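Local structure of CDA peptide synthetase I (5DU9) at residues A[51-56]-A[167-172]; A[55-58]-A[62-65]; A[271-276]-A[330-335]; A[277-282]-A[288-293]. The protein belongs to the condensation-domain family of multidomain peptide synthetases and is modelled with (2S)-2-amino-N-butyl-propanamide bound. The protein carries 1 engineered substitution. All blocks are in the same frame, centred on the assembly; numbering follows the deposited sequence.

Interaction 1: A[51-56]-A[167-172]; sequences RALRLT and ALFYER
Thr56 overlaps the ring of Phe169 with its methyl group: CG2 comes obliquely to within 3.7 Å of Phe169 CE1, the two side chains crossing at about a right angle. Leu53, three residues earlier in the helix, meets the same ring at its edge and near its plane, CD1 lying 3.7 Å from Phe169 CZ. Phe169 gets there because its CG is anti to the backbone N (chi1 167°), which swings the ring across to helix 46-58. Thr56 CG2 also rests on the aliphatic stem of Arg172, 3.8 Å from CG. This buried contact joins two helices of the N-terminal lobe of the two-lobed, chloramphenicol acetyltransferase-like condensation fold; their short segments run at 129° with axes 10.6 Å apart, and both Leu53 and Phe169 also rest on Tyr152 of strand 149-157. The hydroxyl of Thr56 is turned back into its own helix, where OG1 donates to Ala52 O at 2.8 Å from above the carbonyl plane, while Thr56 N reaches that oxygen from the opposite face. Polar contact between the helices is indirect: a water donates to Leu55 O and accepts from Arg172 NH2 at 3.0 Å, sitting at the edge of the guanidinium and in its plane. Arg172 is held further by a salt bridge from NH1 to Glu175 and a hydrogen bond from NH1 to Pro187 O.

Interaction 2: A[55-58]-A[62-65]; sequences LTVA and TLCS
The carbonyl oxygen of Val57 and the thiol sulfur of Cys64 make the closest approach between the two segments, with O and SG 3.1 Å apart. The sulfur also lies against the valine side chain, 3.8 Å from Val57 CG1, and brushes Ala58 at 4.2 Å from its CA, so one atom of Cys64 touches both of the last two residues of helix 46-58. Cys64 reaches them with SG anti to its own carbonyl carbon (chi1 -65°), which leaves the sulfur beside the backbone N. Val57 meets the turn chiefly through CG1, which stands 3.9 Å from Leu63 O and 4.2 Å from Leu63 CB, where the CA atoms of the two segments come nearest, 5.9 Å between Val57 and Leu63. The chain thus folds back on the helix end through a short 3-10 segment ending at Leu63, a tight helix-to-strand connection. Within the turn, a weak bond links Ser65 N to Thr62 O, and Ser65 OG is held by Glu61 O and Arg77 NH1. Cys64 pairs through its backbone with Cys80 and packs on Pro82 and Thr99, while Leu63 lies on Ile161; the turn therefore sits between helix 46-58, strand 65-69 and the chain leading into helix 163-182.

Interaction 3: A[271-276]-A[330-335]; sequences VIAGVA and ETVSEA
Helices 267-283 and 325-341 come close at Ala273 and Val332, whose CA atoms are 6.1 Å apart, near enough for the backbone of one to touch a side chain of the other. The contact is plain helix-helix packing in the C-terminal lobe of the condensation fold, in a layer that covers strand 311-318: Ile272 and Ala335, one from each helix, both rest on Leu315 of that strand. Val332 alone represents segment 330-335 in the contact and is buried, pointing its two methyls at neighbouring residues of helix 267-283. CG1, anti to the backbone N (chi1 166°), goes to Ile272, where it meets the branch methyl CG2 at 3.8 Å and the branching carbon CB at 4.2 Å. That CG2 lies almost as near the second methyl, 4.1 Å from Val332 CG2, so the two branched side chains cross at a slant. Ala273 presents little bulk, and this lets the valine sit down against the helix itself. Phe325, Val328 and Val329 of helix 325-341 also pack on Ala273, and Ile272 also touches Val364 of strand 363-366. Val332 CG2 ends 3.8 Å from Ala273 CB and 3.7 Å from Ala273 CA.

Interaction 4: A[277-282]-A[288-293]; sequences AFLHRT and VVVSVP
Apolar contacts between Leu279 and the valines Val288 and Val290 join a helix to the strand that follows it in the C-terminal lobe of the condensation fold: the chain turns back after helix 267-283, and strand 287-294 runs at 144° to the short helical segment, 8.7 Å between axes. Leu279 spans two strand positions. Its CB faces Val288 CG1 at 4.2 Å, and its CD1 reaches along the strand to Val290 CG1 at 3.8 Å, also lying 3.9 Å from Val289 O. Leu279 has CG beside the backbone N (chi1 -66°), which carries CD1 to Val290, and the side chain also packs against Pro362. Val288 CG1 presses onto the helix backbone, 4.0 Å from His280 N. The polar end of His280 is engaged elsewhere: the ring leads off from the strand, and ND1 is hydrogen-bonded to Ala285 O in the connecting turn. Val288 and Val290 pair through their backbones with Leu317 and Leu315 of strand 311-318. Within the helix, Thr282 OG1 donates to Phe278 O at 2.8 Å, tilted 33° from the carbonyl plane and on the face opposite to Thr282 N. That same hydroxyl oxygen stands 3.9 Å above the Phe278 ring plane, over its centre.

Interactions 1 and 2 share helix 46-58 and meet where Phe169 packs on Leu63; interactions 3 and 4 share helix 267-283 and meet where Val275 and Val290 touch. The two pairs lie on opposite sides of the chain's centre, the centres of interactions 1 and 3 about 36 Å apart, one pair in each lobe. Interactions 1, 2 and 3 are buried, whereas interaction 4 is only partly so. Interaction 4 is nested in the loop that interaction 3 closes, so helix 267-283 packs on a helix distant in sequence and on its own following strand. Interaction 1 alone combines an aromatic ring with a water bridge; interaction 2 sets a thiol against a carbonyl, and interactions 3 and 4 rest on aliphatic methyls.

Interaction 1: A[51-56]-A[167-172]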
# COMPACT_ATOMS: atom_id res chain seq x y z
N ARG A 51 1.12 23.93 11.91
CA ARG A 51 2.36 23.96 12.68
C ARG A 51 2.85 22.54 12.94
O ARG A 51 4.04 22.26 12.84
CB ARG A 51 2.16 24.71 14.00
N ALA A 52 1.92 21.66 13.28
CA ALA A 52 2.24 20.26 13.56
C ALA A 52 2.82 19.57 12.33
O ALA A 52 3.73 18.74 12.44
CB ALA A 52 1.02 19.52 14.05
N LEU A 53 2.29 19.90 11.15
CA LEU A 53 2.80 19.31 9.92
C LEU A 53 4.25 19.73 9.70
O LEU A 53 5.08 18.92 9.31
CB LEU A 53 1.95 19.73 8.71
CG LEU A 53 2.44 19.17 7.36
CD1 LEU A 53 2.46 17.65 7.37
CD2 LEU A 53 1.61 19.68 6.20
N ARG A 54 4.54 21.00 9.96
CA ARG A 54 5.88 21.52 9.76
C ARG A 54 6.88 20.78 10.64
O ARG A 54 7.95 20.38 10.18
CB ARG A 54 5.93 23.02 10.02
CG ARG A 54 7.22 23.67 9.55
CD ARG A 54 7.11 25.19 9.50
NE ARG A 54 8.37 25.81 9.10
CZ ARG A 54 8.76 26.01 7.85
NH1 ARG A 54 7.98 25.64 6.83
NH2 ARG A 54 9.93 26.57 7.60
N LEU A 55 6.53 20.60 11.91
CA LEU A 55 7.38 19.88 12.85
C LEU A 55 7.54 18.43 12.44
O LEU A 55 8.62 17.85 12.56
CB LEU A 55 6.81 19.97 14.27
CG LEU A 55 6.79 21.35 14.92
CD1 LEU A 55 6.00 21.30 16.22
CD2 LEU A 55 8.20 21.84 15.18
N THR A 56 6.45 17.83 11.97
CA THR A 56 6.45 16.43 11.59
C THR A 56 7.35 16.21 10.38
O THR A 56 8.18 15.30 10.37
CB THR A 56 5.03 15.93 11.28
OG1 THR A 56 4.23 16.00 12.47
CG2 THR A 56 5.06 14.49 10.79
N ALA A 167 1.29 5.21 7.84
CA ALA A 167 0.87 5.03 9.23
C ALA A 167 1.84 5.69 10.19
O ALA A 167 1.43 6.31 11.17
CB ALA A 167 0.74 3.54 9.54
N LEU A 168 3.14 5.57 9.93
CA LEU A 168 4.14 6.21 10.78
C LEU A 168 3.95 7.72 10.78
O LEU A 168 4.05 8.37 11.82
CB LEU A 168 5.56 5.87 10.32
CG LEU A 168 6.05 4.43 10.52
CD1 LEU A 168 7.40 4.25 9.84
CD2 LEU A 168 6.16 4.09 12.00
N PHE A 169 3.67 8.27 9.60
CA PHE A 169 3.44 9.70 9.46
C PHE A 169 2.23 10.17 10.26
O PHE A 169 2.32 11.12 11.03
CB PHE A 169 3.25 10.07 7.99
CG PHE A 169 2.72 11.46 7.79
CD1 PHE A 169 3.57 12.55 7.84
CD2 PHE A 169 1.37 11.68 7.58
CE1 PHE A 169 3.09 13.83 7.68
CE2 PHE A 169 0.88 12.96 7.41
CZ PHE A 169 1.74 14.04 7.46
N TYR A 170 1.09 9.50 10.07
CA TYR A 170 -0.15 9.92 10.70
C TYR A 170 -0.05 9.91 12.22
O TYR A 170 -0.51 10.83 12.89
CB TYR A 170 -1.31 9.02 10.26
CG TYR A 170 -1.83 9.23 8.86
CD1 TYR A 170 -2.06 10.51 8.36
CD2 TYR A 170 -2.10 8.15 8.04
CE1 TYR A 170 -2.55 10.69 7.08
CE2 TYR A 170 -2.59 8.32 6.77
CZ TYR A 170 -2.82 9.59 6.29
OH TYR A 170 -3.30 9.76 5.01
N GLU A 171 0.56 8.86 12.76
CA GLU A 171 0.71 8.74 14.20
C GLU A 171 1.57 9.87 14.76
O GLU A 171 1.25 10.44 15.80
CB GLU A 171 1.33 7.39 14.58
CG GLU A 171 0.40 6.20 14.39
CD GLU A 171 0.76 5.01 15.26
OE1 GLU A 171 1.90 4.96 15.76
OE2 GLU A 171 -0.10 4.13 15.43
N ARG A 172 2.65 10.20 14.06
CA ARG A 172 3.54 11.27 14.50
C ARG A 172 2.83 12.63 14.41
O ARG A 172 2.94 13.46 15.32
CB ARG A 172 4.82 11.29 13.67
CG ARG A 172 5.75 12.47 13.97
CD ARG A 172 6.13 12.54 15.44
NE ARG A 172 7.06 13.63 15.72
CZ ARG A 172 7.37 14.06 16.94
NH1 ARG A 172 6.83 13.49 18.00
NH2 ARG A 172 8.22 15.07 17.09
O HOH W 1 9.18 15.65 14.32

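Interaction 2: A[55-58]-A[62-65]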
# COMPACT_ATOMS: atom_id res chain seq x y z
N LEU A 55 6.53 20.60 11.91
CA LEU A 55 7.38 19.88 12.85
C LEU A 55 7.54 18.43 12.44
O LEU A 55 8.62 17.85 12.56
CB LEU A 55 6.81 19.97 14.27
CG LEU A 55 6.79 21.35 14.92
CD1 LEU A 55 6.00 21.30 16.22
CD2 LEU A 55 8.20 21.84 15.18
N THR A 56 6.45 17.83 11.97
CA THR A 56 6.45 16.43 11.59
C THR A 56 7.35 16.21 10.38
O THR A 56 8.18 15.30 10.37
CB THR A 56 5.03 15.93 11.28
OG1 THR A 56 4.23 16.00 12.47
CG2 THR A 56 5.06 14.49 10.79
N VAL A 57 7.16 17.03 9.35
CA VAL A 57 7.97 16.91 8.14
C VAL A 57 9.44 17.11 8.48
O VAL A 57 10.30 16.33 8.06
CB VAL A 57 7.52 17.92 7.06
CG1 VAL A 57 8.51 17.97 5.90
CG2 VAL A 57 6.14 17.56 6.54
N ALA A 58 9.74 18.15 9.27
CA ALA A 58 11.11 18.46 9.65
C ALA A 58 11.83 17.26 10.27
O ALA A 58 13.04 17.12 10.13
CB ALA A 58 11.13 19.64 10.61
N THR A 62 12.67 11.32 4.88
CA THR A 62 12.22 10.98 3.54
C THR A 62 11.32 12.06 2.96
O THR A 62 11.30 12.29 1.75
CB THR A 62 11.50 9.62 3.51
OG1 THR A 62 11.38 9.17 2.16
CG2 THR A 62 10.12 9.70 4.16
N LEU A 63 10.58 12.76 3.82
CA LEU A 63 9.69 13.82 3.36
C LEU A 63 10.44 15.13 3.15
O LEU A 63 9.84 16.12 2.74
CB LEU A 63 8.55 14.04 4.36
CG LEU A 63 7.51 12.93 4.44
CD1 LEU A 63 6.52 13.22 5.56
CD2 LEU A 63 6.77 12.76 3.11
N CYS A 64 11.75 15.13 3.43
CA CYS A 64 12.61 16.29 3.20
C CYS A 64 13.65 15.99 2.13
O CYS A 64 14.65 16.69 2.03
CB CYS A 64 13.33 16.71 4.48
SG CYS A 64 12.26 17.29 5.79
N SER A 65 13.41 14.95 1.35
CA SER A 65 14.42 14.45 0.43
C SER A 65 14.09 14.76 -1.02
O SER A 65 12.92 14.91 -1.40
CB SER A 65 14.60 12.95 0.61
OG SER A 65 15.20 12.65 1.86

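Interaction 3: A[271-276]-A[330-335]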
# COMPACT_ATOMS: atom_id res chain seq x y z
N VAL A 271 -8.42 -14.21 3.14
CA VAL A 271 -8.71 -13.34 2.01
C VAL A 271 -7.90 -13.74 0.78
O VAL A 271 -8.44 -13.81 -0.32
CB VAL A 271 -8.44 -11.86 2.37
CG1 VAL A 271 -8.57 -10.96 1.16
CG2 VAL A 271 -9.40 -11.42 3.46
N ILE A 272 -6.61 -13.99 0.96
CA ILE A 272 -5.77 -14.41 -0.15
C ILE A 272 -6.31 -15.71 -0.75
O ILE A 272 -6.41 -15.84 -1.97
CB ILE A 272 -4.30 -14.60 0.31
CG1 ILE A 272 -3.69 -13.24 0.64
CG2 ILE A 272 -3.47 -15.26 -0.78
CD1 ILE A 272 -2.39 -13.31 1.42
N ALA A 273 -6.67 -16.66 0.10
CA ALA A 273 -7.27 -17.91 -0.38
C ALA A 273 -8.56 -17.63 -1.15
O ALA A 273 -8.85 -18.28 -2.15
CB ALA A 273 -7.54 -18.85 0.79
N GLY A 274 -9.34 -16.66 -0.68
CA GLY A 274 -10.56 -16.26 -1.35
C GLY A 274 -10.31 -15.72 -2.74
O GLY A 274 -11.04 -16.05 -3.67
N VAL A 275 -9.29 -14.89 -2.89
CA VAL A 275 -8.92 -14.39 -4.21
C VAL A 275 -8.48 -15.55 -5.11
O VAL A 275 -8.88 -15.64 -6.26
CB VAL A 275 -7.81 -13.32 -4.14
CG1 VAL A 275 -7.41 -12.86 -5.54
CG2 VAL A 275 -8.28 -12.13 -3.32
N ALA A 276 -7.65 -16.45 -4.57
CA ALA A 276 -7.19 -17.60 -5.33
C ALA A 276 -8.36 -18.46 -5.80
O ALA A 276 -8.42 -18.88 -6.96
CB ALA A 276 -6.23 -18.44 -4.50
N GLU A 330 -4.95 -23.84 3.39
CA GLU A 330 -3.73 -24.57 3.71
C GLU A 330 -2.68 -24.41 2.61
O GLU A 330 -1.49 -24.27 2.88
CB GLU A 330 -4.03 -26.05 3.94
CG GLU A 330 -4.83 -26.33 5.19
CD GLU A 330 -5.27 -27.78 5.30
OE1 GLU A 330 -4.87 -28.59 4.44
OE2 GLU A 330 -6.02 -28.10 6.24
N THR A 331 -3.14 -24.44 1.36
CA THR A 331 -2.25 -24.27 0.21
C THR A 331 -1.60 -22.88 0.27
O THR A 331 -0.41 -22.73 0.02
CB THR A 331 -3.02 -24.46 -1.11
OG1 THR A 331 -3.51 -25.80 -1.16
CG2 THR A 331 -2.13 -24.19 -2.32
N VAL A 332 -2.40 -21.88 0.61
CA VAL A 332 -1.90 -20.52 0.75
C VAL A 332 -0.86 -20.44 1.87
O VAL A 332 0.19 -19.83 1.71
CB VAL A 332 -3.06 -19.53 1.04
CG1 VAL A 332 -2.54 -18.18 1.53
CG2 VAL A 332 -3.90 -19.34 -0.21
N SER A 333 -1.16 -21.07 3.00
CA SER A 333 -0.25 -21.06 4.13
C SER A 333 1.10 -21.70 3.78
O SER A 333 2.15 -21.18 4.17
CB SER A 333 -0.87 -21.79 5.32
OG SER A 333 -1.94 -21.04 5.87
N GLU A 334 1.07 -22.80 3.04
CA GLU A 334 2.30 -23.49 2.64
C GLU A 334 3.13 -22.63 1.69
O GLU A 334 4.35 -22.51 1.85
CB GLU A 334 1.97 -24.83 1.97
CG GLU A 334 3.19 -25.59 1.47
CD GLU A 334 2.87 -27.00 1.01
OE1 GLU A 334 3.74 -27.63 0.38
OE2 GLU A 334 1.75 -27.47 1.29
N ALA A 335 2.46 -22.00 0.73
CA ALA A 335 3.15 -21.15 -0.23
C ALA A 335 3.71 -19.90 0.44
O ALA A 335 4.82 -19.47 0.13
CB ALA A 335 2.21 -20.77 -1.37

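Interaction 4: A[277-282]-A[288-293]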
# COMPACT_ATOMS: atom_id res chain seq x y z
N ALA A 277 -9.31 -18.71 -4.90
CA ALA A 277 -10.49 -19.49 -5.22
C ALA A 277 -11.35 -18.79 -6.26
O ALA A 277 -11.90 -19.42 -7.17
CB ALA A 277 -11.30 -19.76 -3.96
N PHE A 278 -11.47 -17.47 -6.12
CA PHE A 278 -12.23 -16.65 -7.07
C PHE A 278 -11.63 -16.73 -8.47
O PHE A 278 -12.35 -16.91 -9.46
CB PHE A 278 -12.28 -15.20 -6.58
CG PHE A 278 -13.04 -14.27 -7.49
CD1 PHE A 278 -14.42 -14.33 -7.56
CD2 PHE A 278 -12.38 -13.33 -8.25
CE1 PHE A 278 -15.13 -13.47 -8.38
CE2 PHE A 278 -13.08 -12.47 -9.08
CZ PHE A 278 -14.46 -12.54 -9.14
N LEU A 279 -10.32 -16.59 -8.56
CA LEU A 279 -9.63 -16.68 -9.84
C LEU A 279 -9.80 -18.07 -10.44
O LEU A 279 -10.06 -18.21 -11.63
CB LEU A 279 -8.14 -16.35 -9.69
CG LEU A 279 -7.81 -14.91 -9.29
CD1 LEU A 279 -6.30 -14.74 -9.16
CD2 LEU A 279 -8.38 -13.90 -10.26
N HIS A 280 -9.64 -19.09 -9.60
CA HIS A 280 -9.79 -20.47 -10.06
C HIS A 280 -11.20 -20.76 -10.58
O HIS A 280 -11.36 -21.38 -11.64
CB HIS A 280 -9.45 -21.45 -8.93
CG HIS A 280 -9.88 -22.85 -9.21
ND1 HIS A 280 -9.24 -23.66 -10.12
CD2 HIS A 280 -10.90 -23.59 -8.70
CE1 HIS A 280 -9.84 -24.84 -10.16
NE2 HIS A 280 -10.85 -24.82 -9.31
N ARG A 281 -12.20 -20.31 -9.85
CA ARG A 281 -13.59 -20.59 -10.21
C ARG A 281 -14.00 -19.82 -11.47
O ARG A 281 -14.80 -20.31 -12.27
CB ARG A 281 -14.52 -20.22 -9.05
CG ARG A 281 -15.92 -20.82 -9.15
CD ARG A 281 -15.94 -22.29 -8.73
NE ARG A 281 -17.31 -22.79 -8.62
CZ ARG A 281 -17.95 -23.48 -9.57
NH1 ARG A 281 -17.35 -23.77 -10.72
NH2 ARG A 281 -19.19 -23.88 -9.36
N THR A 282 -13.45 -18.63 -11.63
CA THR A 282 -13.78 -17.78 -12.77
C THR A 282 -13.20 -18.35 -14.06
O THR A 282 -13.91 -18.46 -15.07
CB THR A 282 -13.26 -16.33 -12.57
OG1 THR A 282 -13.89 -15.75 -11.43
CG2 THR A 282 -13.54 -15.47 -13.79
N VAL A 288 -2.94 -20.76 -10.12
CA VAL A 288 -3.25 -19.34 -10.02
C VAL A 288 -2.09 -18.60 -9.38
O VAL A 288 -1.40 -19.14 -8.51
CB VAL A 288 -4.55 -19.10 -9.22
CG1 VAL A 288 -5.73 -19.75 -9.93
CG2 VAL A 288 -4.42 -19.63 -7.81
N VAL A 289 -1.88 -17.38 -9.84
CA VAL A 289 -0.87 -16.50 -9.26
C VAL A 289 -1.54 -15.26 -8.71
O VAL A 289 -2.38 -14.65 -9.37
CB VAL A 289 0.19 -16.09 -10.31
CG1 VAL A 289 1.25 -15.20 -9.68
CG2 VAL A 289 0.83 -17.33 -10.92
N VAL A 290 -1.19 -14.92 -7.47
CA VAL A 290 -1.50 -13.61 -6.93
C VAL A 290 -0.20 -13.00 -6.46
O VAL A 290 0.76 -13.72 -6.18
CB VAL A 290 -2.52 -13.68 -5.78
CG1 VAL A 290 -3.83 -14.29 -6.28
CG2 VAL A 290 -1.98 -14.47 -4.61
N SER A 291 -0.16 -11.68 -6.39
CA SER A 291 1.03 -10.98 -5.92
C SER A 291 0.76 -10.43 -4.53
O SER A 291 -0.31 -9.88 -4.26
CB SER A 291 1.42 -9.86 -6.88
OG SER A 291 1.75 -10.37 -8.17
N VAL A 292 1.75 -10.58 -3.65
CA VAL A 292 1.61 -10.22 -2.26
C VAL A 292 2.68 -9.19 -1.88
O VAL A 292 3.86 -9.42 -2.11
CB VAL A 292 1.74 -11.47 -1.36
CG1 VAL A 292 1.61 -11.09 0.11
CG2 VAL A 292 0.68 -12.50 -1.74
N PRO A 293 2.27 -8.05 -1.31
CA PRO A 293 3.28 -7.13 -0.78
C PRO A 293 3.81 -7.56 0.59
O PRO A 293 3.06 -8.12 1.39
CB PRO A 293 2.54 -5.80 -0.68
CG PRO A 293 1.08 -6.13 -0.69
CD PRO A 293 0.89 -7.56 -1.08